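Local coordinates for phytase (Debaryomyces castellii, PDB 2GFI), which catalyses the release of phosphate from phytate (myo-inositol hexakisphosphate) as a 3-phytase of the histidine acid phosphatase family, at residues Leu10-Gly15 with Ala26-Tyr31; Ile34-Gly39 with Gln282-Val287; Asp54-Cys59 with Glu378-Gly383. One frame throughout, in Å; residues are numbered along the deposited sequence.

In the fold
The three contacts open in series along the N-terminal stretch that precedes strand 59-69. Contact 1 stays within this stretch. Contacts 2 and 3 tie it to distant parts of the chain, helix 277-295 and strand 374-382, and their segments alternate in sequence. Contacts 1 and 2 adjoin each other, with centres about 17 Å apart. L11 and Q30 both touch F36 there, and both contacts reach the second subunit. Contact 3 lies about 35 Å from each of the others, centre to centre, at an end of the mixed sheet. The N-terminal stretch therefore takes part in subunit packing, comes near the predicted active site and leads into the first strand of the sheet.

Contact 1: Leu10-Gly15 with Ala26-Tyr31; sequences LLVGQG and ASVEQY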
loop_
_atom_site.group_PDB
_atom_site.type_symbol
_atom_site.label_atom_id
_atom_site.label_comp_id
_atom_site.label_asym_id
_atom_site.label_seq_id
_atom_site.Cartn_x
_atom_site.Cartn_y
_atom_site.Cartn_z
ATOM N N LEU A 10 -0.482 10.420 -5.902
ATOM C CA LEU A 10 0.751 10.007 -6.574
ATOM C C LEU A 10 0.686 10.268 -8.073
ATOM O O LEU A 10 -0.259 9.891 -8.750
ATOM C CB LEU A 10 1.082 8.528 -6.305
ATOM C CG LEU A 10 1.209 8.154 -4.830
ATOM C CD1 LEU A 10 1.355 6.650 -4.697
ATOM C CD2 LEU A 10 2.371 8.893 -4.156
ATOM N N LEU A 11 1.734 10.895 -8.558
ATOM C CA LEU A 11 1.933 11.199 -9.962
ATOM C C LEU A 11 2.697 10.059 -10.644
ATOM O O LEU A 11 3.706 10.277 -11.339
ATOM C CB LEU A 11 2.730 12.497 -10.041
ATOM C CG LEU A 11 2.021 13.856 -10.203
ATOM C CD1 LEU A 11 0.524 13.858 -10.213
ATOM C CD2 LEU A 11 2.640 14.979 -9.336
ATOM N N VAL A 12 2.227 8.844 -10.413
ATOM C CA VAL A 12 2.800 7.641 -11.009
ATOM C C VAL A 12 1.719 6.580 -10.938
ATOM O O VAL A 12 0.903 6.578 -9.988
ATOM C CB VAL A 12 4.048 7.168 -10.232
ATOM C CG1 VAL A 12 3.643 6.577 -8.819
ATOM C CG2 VAL A 12 4.912 6.185 -11.075
ATOM N N GLY A 13 1.687 5.674 -11.908
ATOM C CA GLY A 13 0.765 4.555 -11.815
ATOM C C GLY A 13 1.466 3.265 -11.426
ATOM O O GLY A 13 2.560 3.275 -10.834
ATOM N N GLN A 14 0.850 2.142 -11.804
ATOM C CA GLN A 14 1.261 0.844 -11.334
ATOM C C GLN A 14 2.545 0.350 -11.984
ATOM O O GLN A 14 3.167 -0.599 -11.484
ATOM C CB GLN A 14 0.128 -0.153 -11.529
ATOM C CG GLN A 14 -1.166 0.285 -10.888
ATOM C CD GLN A 14 -0.961 0.668 -9.449
ATOM O OE1 GLN A 14 -1.234 1.830 -9.055
ATOM N NE2 GLN A 14 -0.469 -0.277 -8.648
ATOM N N GLY A 15 2.948 0.997 -13.073
ATOM C CA GLY A 15 4.188 0.674 -13.763
ATOM C C GLY A 15 5.417 0.710 -12.876
ATOM O O GLY A 15 6.478 0.151 -13.226
ATOM N N ALA A 26 9.583 -0.596 -4.416
ATOM C CA ALA A 26 9.273 0.568 -5.245
ATOM C C ALA A 26 9.509 1.843 -4.501
ATOM O O ALA A 26 9.307 1.905 -3.278
ATOM C CB ALA A 26 7.821 0.540 -5.712
ATOM N N SER A 27 9.914 2.872 -5.234
ATOM C CA SER A 27 9.979 4.210 -4.662
ATOM C C SER A 27 8.947 5.100 -5.338
ATOM O O SER A 27 9.194 5.660 -6.420
ATOM C CB SER A 27 11.390 4.793 -4.760
ATOM O OG SER A 27 12.280 3.918 -4.092
ATOM N N VAL A 28 7.789 5.220 -4.712
ATOM C CA VAL A 28 6.692 5.968 -5.320
ATOM C C VAL A 28 6.444 7.277 -4.594
ATOM O O VAL A 28 5.837 8.164 -5.157
ATOM C CB VAL A 28 5.400 5.133 -5.414
ATOM C CG1 VAL A 28 5.589 3.993 -6.421
ATOM C CG2 VAL A 28 4.963 4.600 -4.035
ATOM N N GLU A 29 6.971 7.413 -3.374
ATOM C CA GLU A 29 6.765 8.638 -2.558
ATOM C C GLU A 29 7.322 9.897 -3.196
ATOM O O GLU A 29 6.814 10.980 -2.941
ATOM C CB GLU A 29 7.325 8.461 -1.140
ATOM C CG GLU A 29 6.460 7.513 -0.338
ATOM C CD GLU A 29 7.074 7.103 0.987
ATOM O OE1 GLU A 29 8.132 7.672 1.374
ATOM O OE2 GLU A 29 6.482 6.215 1.647
ATOM N N GLN A 30 8.361 9.757 -4.019
ATOM C CA GLN A 30 8.907 10.894 -4.775
ATOM C C GLN A 30 7.803 11.542 -5.638
ATOM O O GLN A 30 7.917 12.692 -6.032
ATOM C CB GLN A 30 10.052 10.424 -5.679
ATOM C CG GLN A 30 9.626 9.242 -6.523
ATOM C CD GLN A 30 10.645 8.743 -7.510
ATOM O OE1 GLN A 30 10.950 7.529 -7.528
ATOM N NE2 GLN A 30 11.161 9.622 -8.335
ATOM N N TYR A 31 6.743 10.794 -5.927
ATOM C CA TYR A 31 5.755 11.229 -6.914
ATOM C C TYR A 31 4.545 11.904 -6.277
ATOM O O TYR A 31 3.597 12.240 -6.952
ATOM C CB TYR A 31 5.272 10.040 -7.738
ATOM C CG TYR A 31 6.315 9.438 -8.630
ATOM C CD1 TYR A 31 6.834 10.142 -9.708
ATOM C CD2 TYR A 31 6.770 8.123 -8.413
ATOM C CE1 TYR A 31 7.778 9.559 -10.553
ATOM C CE2 TYR A 31 7.682 7.529 -9.247
ATOM C CZ TYR A 31 8.173 8.252 -10.313
ATOM O OH TYR A 31 9.091 7.662 -11.123
#
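V12 lies over one face of the Y31 ring, offset toward the rim. The two side chains cross at about a right angle. V12 CB is 3.4 Å from Y31 CD2 and makes a CH-pi contact 24° off the ring normal. V12 CG2 sits further out, 3.6 Å from Y31 CE2. With chi1 at 71°, V12 CG1 falls between its own backbone N and carbonyl carbon. There it meets both the ring and V28, with 4.0 Å between V12 CG1 and V28 CG1. Q30 CG lies over the opposite face of the ring, also toward the rim.

The one hydrogen bond across the contact is between backbones. L11 N donates to Y31 O over 2.8 Å. L11 is the centre of an inverse gamma turn. L10 CD2 reaches V28 O at 3.7 Å, and the same oxygen accepts from Y31 N in the 3-10 turn.

An alanine in place of Y31 removes the ring between V12 and Q30 CG, and would probably open a gap there and leave the V12 methyls free to shift.

Other chains close in on these loops. V28 N bonds to E29 of the second subunit, whose V28 N in turn bonds to E29 here. V12 O accepts a bond from N7 of the third subunit, and L11 O one from N277 of the same chain.

The chemistry is mostly apolar, with one backbone bond between the two loops. It is consistent with a fit that rests largely on packing around the Y31 ring, within this part of the subunit interface.

Contact 2: Ile34-Gly39 with Gln282-Val287; sequences IRFLGG and QYSYSV
Helix 277-295 carries the N-terminal loop against one side here, close to the predicted active site. S284 and F36 make the nearest backbone approach. The S284 side chain packs at the edge of the F36 ring, near its plane, with 4.0 Å between S284 CB and F36 CD1. S284 OG is anti to its backbone N (chi1 -169°), and it lies 3.3 Å from R35 O.

A water joins the same groups. It donates to R35 O, accepts from G38 N at 2.8 Å, and is 2.6 Å from S284 OG. Two loop backbone groups and one helix hydroxyl thus share one water.

Y283 comes in edge-on. F36 O lies in the plane of its ring, 3.3 Å from Y283 CD2. A second water donates to L37 O and bonds to Y283 OH at 2.5 Å. The Y283 ring is also stacked with F256.

G38 meets the helix further along. Its CA is 3.7 Å from V287 CG1. A side chain on G38 would run into that methyl, and its positive phi of 70° also favours glycine. Next to it, G39 O accepts a bond from R69.

F36 also packs on F49 of the second subunit. The side chain of V287 is about 8 Å from that of D333, the predicted proton donor. R69 directly precedes H70, the predicted nucleophile. A glycine-bearing loop bonded to this arginine thus packs, partly through water, on a helix near the predicted catalytic centre. R69 and H70 open the RHGxRxP motif, the signature of the histidine acid phosphatases.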
loop_
_atom_site.group_PDB
_atom_site.type_symbol
_atom_site.label_atom_id
_atom_site.label_comp_id
_atom_site.label_asym_id
_atom_site.label_seq_id
_atom_site.Cartn_x
_atom_site.Cartn_y
_atom_site.Cartn_z
ATOM N N ILE A 34 1.662 16.564 -3.385
ATOM C CA ILE A 34 1.901 17.471 -2.287
ATOM C C ILE A 34 3.322 18.031 -2.276
ATOM O O ILE A 34 3.513 19.223 -1.978
ATOM C CB ILE A 34 1.570 16.818 -0.944
ATOM C CG1 ILE A 34 0.106 16.408 -0.922
ATOM C CG2 ILE A 34 1.862 17.783 0.205
ATOM C CD1 ILE A 34 -0.301 15.649 0.310
ATOM N N ARG A 35 4.306 17.198 -2.606
ATOM C CA ARG A 35 5.683 17.620 -2.468
ATOM C C ARG A 35 6.041 18.691 -3.495
ATOM O O ARG A 35 7.067 19.341 -3.350
ATOM C CB ARG A 35 6.688 16.424 -2.442
ATOM C CG ARG A 35 6.556 15.593 -1.139
ATOM C CD ARG A 35 7.855 15.181 -0.366
ATOM N NE ARG A 35 7.550 14.206 0.717
ATOM C CZ ARG A 35 7.069 12.960 0.443
ATOM N NH1 ARG A 35 6.867 12.603 -0.846
ATOM N NH2 ARG A 35 6.792 12.070 1.411
ATOM N N PHE A 36 5.175 18.890 -4.497
ATOM C CA PHE A 36 5.429 19.881 -5.549
ATOM C C PHE A 36 4.560 21.105 -5.438
ATOM O O PHE A 36 4.671 22.028 -6.278
ATOM C CB PHE A 36 5.286 19.257 -6.935
ATOM C CG PHE A 36 6.088 18.015 -7.086
ATOM C CD1 PHE A 36 7.459 18.044 -6.867
ATOM C CD2 PHE A 36 5.471 16.809 -7.359
ATOM C CE1 PHE A 36 8.208 16.895 -6.939
ATOM C CE2 PHE A 36 6.229 15.641 -7.448
ATOM C CZ PHE A 36 7.590 15.683 -7.225
ATOM N N LEU A 37 3.704 21.121 -4.408
ATOM C CA LEU A 37 2.716 22.211 -4.276
ATOM C C LEU A 37 3.111 23.270 -3.262
ATOM O O LEU A 37 2.288 24.082 -2.872
ATOM C CB LEU A 37 1.300 21.679 -4.039
ATOM C CG LEU A 37 0.794 20.911 -5.267
ATOM C CD1 LEU A 37 -0.533 20.209 -4.979
ATOM C CD2 LEU A 37 0.695 21.850 -6.441
ATOM N N GLY A 38 4.383 23.247 -2.854
ATOM C CA GLY A 38 4.968 24.362 -2.103
ATOM C C GLY A 38 4.470 24.567 -0.674
ATOM O O GLY A 38 4.581 25.655 -0.146
ATOM N N GLY A 39 3.926 23.522 -0.043
ATOM C CA GLY A 39 3.350 23.664 1.299
ATOM C C GLY A 39 1.887 24.070 1.312
ATOM O O GLY A 39 1.292 24.198 2.375
ATOM N N GLN A 282 9.236 22.122 -11.477
ATOM C CA GLN A 282 9.782 23.462 -11.685
ATOM C C GLN A 282 8.982 24.468 -10.888
ATOM O O GLN A 282 9.541 25.355 -10.245
ATOM C CB GLN A 282 9.784 23.832 -13.161
ATOM C CG GLN A 282 10.847 23.100 -13.895
ATOM C CD GLN A 282 10.614 23.122 -15.372
ATOM O OE1 GLN A 282 9.749 22.397 -15.876
ATOM N NE2 GLN A 282 11.370 23.936 -16.075
ATOM N N TYR A 283 7.655 24.315 -10.907
ATOM C CA TYR A 283 6.850 25.112 -10.017
ATOM C C TYR A 283 7.357 24.995 -8.574
ATOM O O TYR A 283 7.559 26.013 -7.901
ATOM C CB TYR A 283 5.381 24.739 -10.053
ATOM C CG TYR A 283 4.606 25.530 -8.999
ATOM C CD1 TYR A 283 4.255 26.870 -9.224
ATOM C CD2 TYR A 283 4.233 24.942 -7.794
ATOM C CE1 TYR A 283 3.538 27.604 -8.287
ATOM C CE2 TYR A 283 3.519 25.651 -6.847
ATOM C CZ TYR A 283 3.176 26.995 -7.098
ATOM O OH TYR A 283 2.463 27.708 -6.175
ATOM N N SER A 284 7.503 23.747 -8.108
ATOM C CA SER A 284 7.943 23.465 -6.752
ATOM C C SER A 284 9.231 24.186 -6.433
ATOM O O SER A 284 9.406 24.712 -5.347
ATOM C CB SER A 284 8.175 21.975 -6.575
ATOM O OG SER A 284 8.357 21.692 -5.197
ATOM N N TYR A 285 10.154 24.190 -7.389
ATOM C CA TYR A 285 11.450 24.784 -7.123
ATOM C C TYR A 285 11.357 26.304 -7.095
ATOM O O TYR A 285 12.106 26.953 -6.344
ATOM C CB TYR A 285 12.505 24.321 -8.096
ATOM C CG TYR A 285 13.852 24.860 -7.707
ATOM C CD1 TYR A 285 14.381 24.575 -6.468
ATOM C CD2 TYR A 285 14.565 25.719 -8.561
ATOM C CE1 TYR A 285 15.593 25.099 -6.094
ATOM C CE2 TYR A 285 15.779 26.237 -8.202
ATOM C CZ TYR A 285 16.288 25.922 -6.968
ATOM O OH TYR A 285 17.513 26.404 -6.561
ATOM N N SER A 286 10.425 26.878 -7.869
ATOM C CA SER A 286 10.200 28.334 -7.793
ATOM C C SER A 286 9.742 28.764 -6.400
ATOM O O SER A 286 10.124 29.854 -5.909
ATOM C CB SER A 286 9.239 28.832 -8.893
ATOM O OG SER A 286 7.900 28.460 -8.642
ATOM N N VAL A 287 8.927 27.911 -5.776
ATOM C CA VAL A 287 8.498 28.112 -4.403
ATOM C C VAL A 287 9.651 27.876 -3.441
ATOM O O VAL A 287 9.827 28.643 -2.518
ATOM C CB VAL A 287 7.260 27.214 -3.977
ATOM C CG1 VAL A 287 6.938 27.427 -2.487
ATOM C CG2 VAL A 287 6.043 27.515 -4.822
HETATM O O HOH W 1 6.892 22.033 -3.132
HETATM O O HOH W 2 1.554 26.405 -4.257
#

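Contact 3: Asp54-Cys59 with Glu378-Gly383; sequences DIPDQC and EKYACG
Y380 has its CG between its own backbone N and carbonyl carbon (chi1 47°), and its ring meets P56, I55 and C59. C59 SG is anti to its carbonyl carbon (chi1 -69°), which places it near the Y380 ring and 3.3 Å from C382 CB.

P56 CD stands over one face of the Y380 ring, offset toward the rim. It is 3.7 Å from Y380 CZ, a CH-pi contact 22° off the ring normal. The two side chains cross at about a right angle. I55 slides past the ring in the opposite direction, with I55 CG2 3.9 Å from Y380 CD2. C59 comes in obliquely, and its SG is 3.8 Å from Y380 CD1, a sulfur-aromatic contact. Y380 OH bonds to P406 O, and P406 also packs on P56 and C59.

I55 and E378 meet tip to tip, with 3.5 Å between I55 CD1 and E378 OE2. OE2 also forms a salt bridge with K147 and a hydrogen bond with Y148, and OE1 a salt bridge with R389, which probably offsets the charge of the carboxylate.

No hydrogen bond crosses between the segments. C59 CA instead makes a CA-H...O contact of 3.1 Å to A381 O. C59 SG and C382 SG are 3.8 Å apart, so the disulfide known for this pair is not formed here.

A type II turn from P56 to C59 brings the chain round into strand 59-69. That strand runs antiparallel to 374-382, and the contact belongs to this end of the mixed sheet of the histidine phosphatase fold.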
loop_
_atom_site.group_PDB
_atom_site.type_symbol
_atom_site.label_atom_id
_atom_site.label_comp_id
_atom_site.label_asym_id
_atom_site.label_seq_id
_atom_site.Cartn_x
_atom_site.Cartn_y
_atom_site.Cartn_z
ATOM N N ASP A 54 10.370 6.636 17.506
ATOM C CA ASP A 54 10.280 6.149 18.881
ATOM C C ASP A 54 11.364 6.725 19.775
ATOM O O ASP A 54 12.502 6.916 19.346
ATOM C CB ASP A 54 10.541 4.652 18.935
ATOM C CG ASP A 54 9.429 3.826 18.351
ATOM O OD1 ASP A 54 8.648 4.309 17.515
ATOM O OD2 ASP A 54 9.285 2.642 18.682
ATOM N N ILE A 55 11.036 6.931 21.048
ATOM C CA ILE A 55 12.101 7.251 22.009
ATOM C C ILE A 55 12.960 6.020 22.124
ATOM O O ILE A 55 12.424 4.923 22.258
ATOM C CB ILE A 55 11.518 7.695 23.350
ATOM C CG1 ILE A 55 10.464 8.784 23.079
ATOM C CG2 ILE A 55 12.674 8.233 24.317
ATOM C CD1 ILE A 55 11.039 10.037 22.286
ATOM N N PRO A 56 14.284 6.171 22.012
ATOM C CA PRO A 56 15.149 5.021 22.057
ATOM C C PRO A 56 14.966 4.258 23.360
ATOM O O PRO A 56 14.730 4.859 24.398
ATOM C CB PRO A 56 16.553 5.648 21.977
ATOM C CG PRO A 56 16.313 6.929 21.287
ATOM C CD PRO A 56 15.055 7.413 21.833
ATOM N N ASP A 57 15.059 2.936 23.276
ATOM C CA ASP A 57 15.180 2.066 24.447
ATOM C C ASP A 57 16.215 2.560 25.436
ATOM O O ASP A 57 17.307 2.978 25.038
ATOM C CB ASP A 57 15.544 0.640 24.000
ATOM C CG ASP A 57 14.462 0.011 23.142
ATOM O OD1 ASP A 57 13.323 0.569 23.082
ATOM O OD2 ASP A 57 14.662 -1.047 22.475
ATOM N N GLN A 58 15.867 2.505 26.720
ATOM C CA GLN A 58 16.753 2.995 27.798
ATOM C C GLN A 58 16.787 4.520 27.835
ATOM O O GLN A 58 17.678 5.105 28.454
ATOM C CB GLN A 58 18.216 2.471 27.659
ATOM C CG GLN A 58 18.399 0.956 27.329
ATOM C CD GLN A 58 17.952 0.041 28.457
ATOM O OE1 GLN A 58 16.875 -0.591 28.374
ATOM N NE2 GLN A 58 18.774 -0.034 29.531
ATOM N N CYS A 59 15.860 5.175 27.144
ATOM C CA CYS A 59 15.771 6.633 27.194
ATOM C C CYS A 59 14.441 6.994 27.756
ATOM O O CYS A 59 13.450 6.311 27.516
ATOM C CB CYS A 59 15.973 7.302 25.836
ATOM S SG CYS A 59 17.659 7.152 25.253
ATOM N N GLU A 378 12.372 16.796 20.923
ATOM C CA GLU A 378 12.225 15.828 22.003
ATOM C C GLU A 378 13.474 15.944 22.826
ATOM O O GLU A 378 14.545 16.088 22.277
ATOM C CB GLU A 378 12.169 14.377 21.499
ATOM C CG GLU A 378 11.193 14.158 20.376
ATOM C CD GLU A 378 11.155 12.737 19.874
ATOM O OE1 GLU A 378 12.230 12.143 19.620
ATOM O OE2 GLU A 378 10.031 12.238 19.725
ATOM N N LYS A 379 13.327 15.834 24.139
ATOM C CA LYS A 379 14.447 15.833 25.046
ATOM C C LYS A 379 14.254 14.598 25.872
ATOM O O LYS A 379 13.188 14.376 26.403
ATOM C CB LYS A 379 14.418 17.073 25.949
ATOM C CG LYS A 379 15.535 17.088 26.990
ATOM C CD LYS A 379 15.295 18.167 27.995
ATOM C CE LYS A 379 16.309 18.069 29.127
ATOM N NZ LYS A 379 16.284 19.309 29.942
ATOM N N TYR A 380 15.285 13.777 25.963
ATOM C CA TYR A 380 15.179 12.575 26.760
ATOM C C TYR A 380 16.498 12.221 27.411
ATOM O O TYR A 380 17.581 12.590 26.932
ATOM C CB TYR A 380 14.666 11.376 25.923
ATOM C CG TYR A 380 15.349 11.163 24.577
ATOM C CD1 TYR A 380 16.670 10.696 24.494
ATOM C CD2 TYR A 380 14.653 11.418 23.389
ATOM C CE1 TYR A 380 17.288 10.516 23.253
ATOM C CE2 TYR A 380 15.222 11.214 22.161
ATOM C CZ TYR A 380 16.539 10.763 22.080
ATOM O OH TYR A 380 17.095 10.563 20.835
ATOM N N ALA A 381 16.384 11.478 28.497
ATOM C CA ALA A 381 17.521 11.121 29.322
ATOM C C ALA A 381 17.951 9.725 28.961
ATOM O O ALA A 381 17.143 8.792 28.914
ATOM C CB ALA A 381 17.145 11.191 30.834
ATOM N N CYS A 382 19.233 9.565 28.746
ATOM C CA CYS A 382 19.769 8.241 28.553
ATOM C C CYS A 382 20.932 8.176 29.514
ATOM O O CYS A 382 21.911 8.919 29.350
ATOM C CB CYS A 382 20.247 8.063 27.117
ATOM S SG CYS A 382 21.071 6.481 26.895
ATOM N N GLY A 383 20.820 7.321 30.530
ATOM C CA GLY A 383 21.813 7.322 31.605
ATOM C C GLY A 383 21.844 8.647 32.355
ATOM O O GLY A 383 20.814 9.146 32.787
#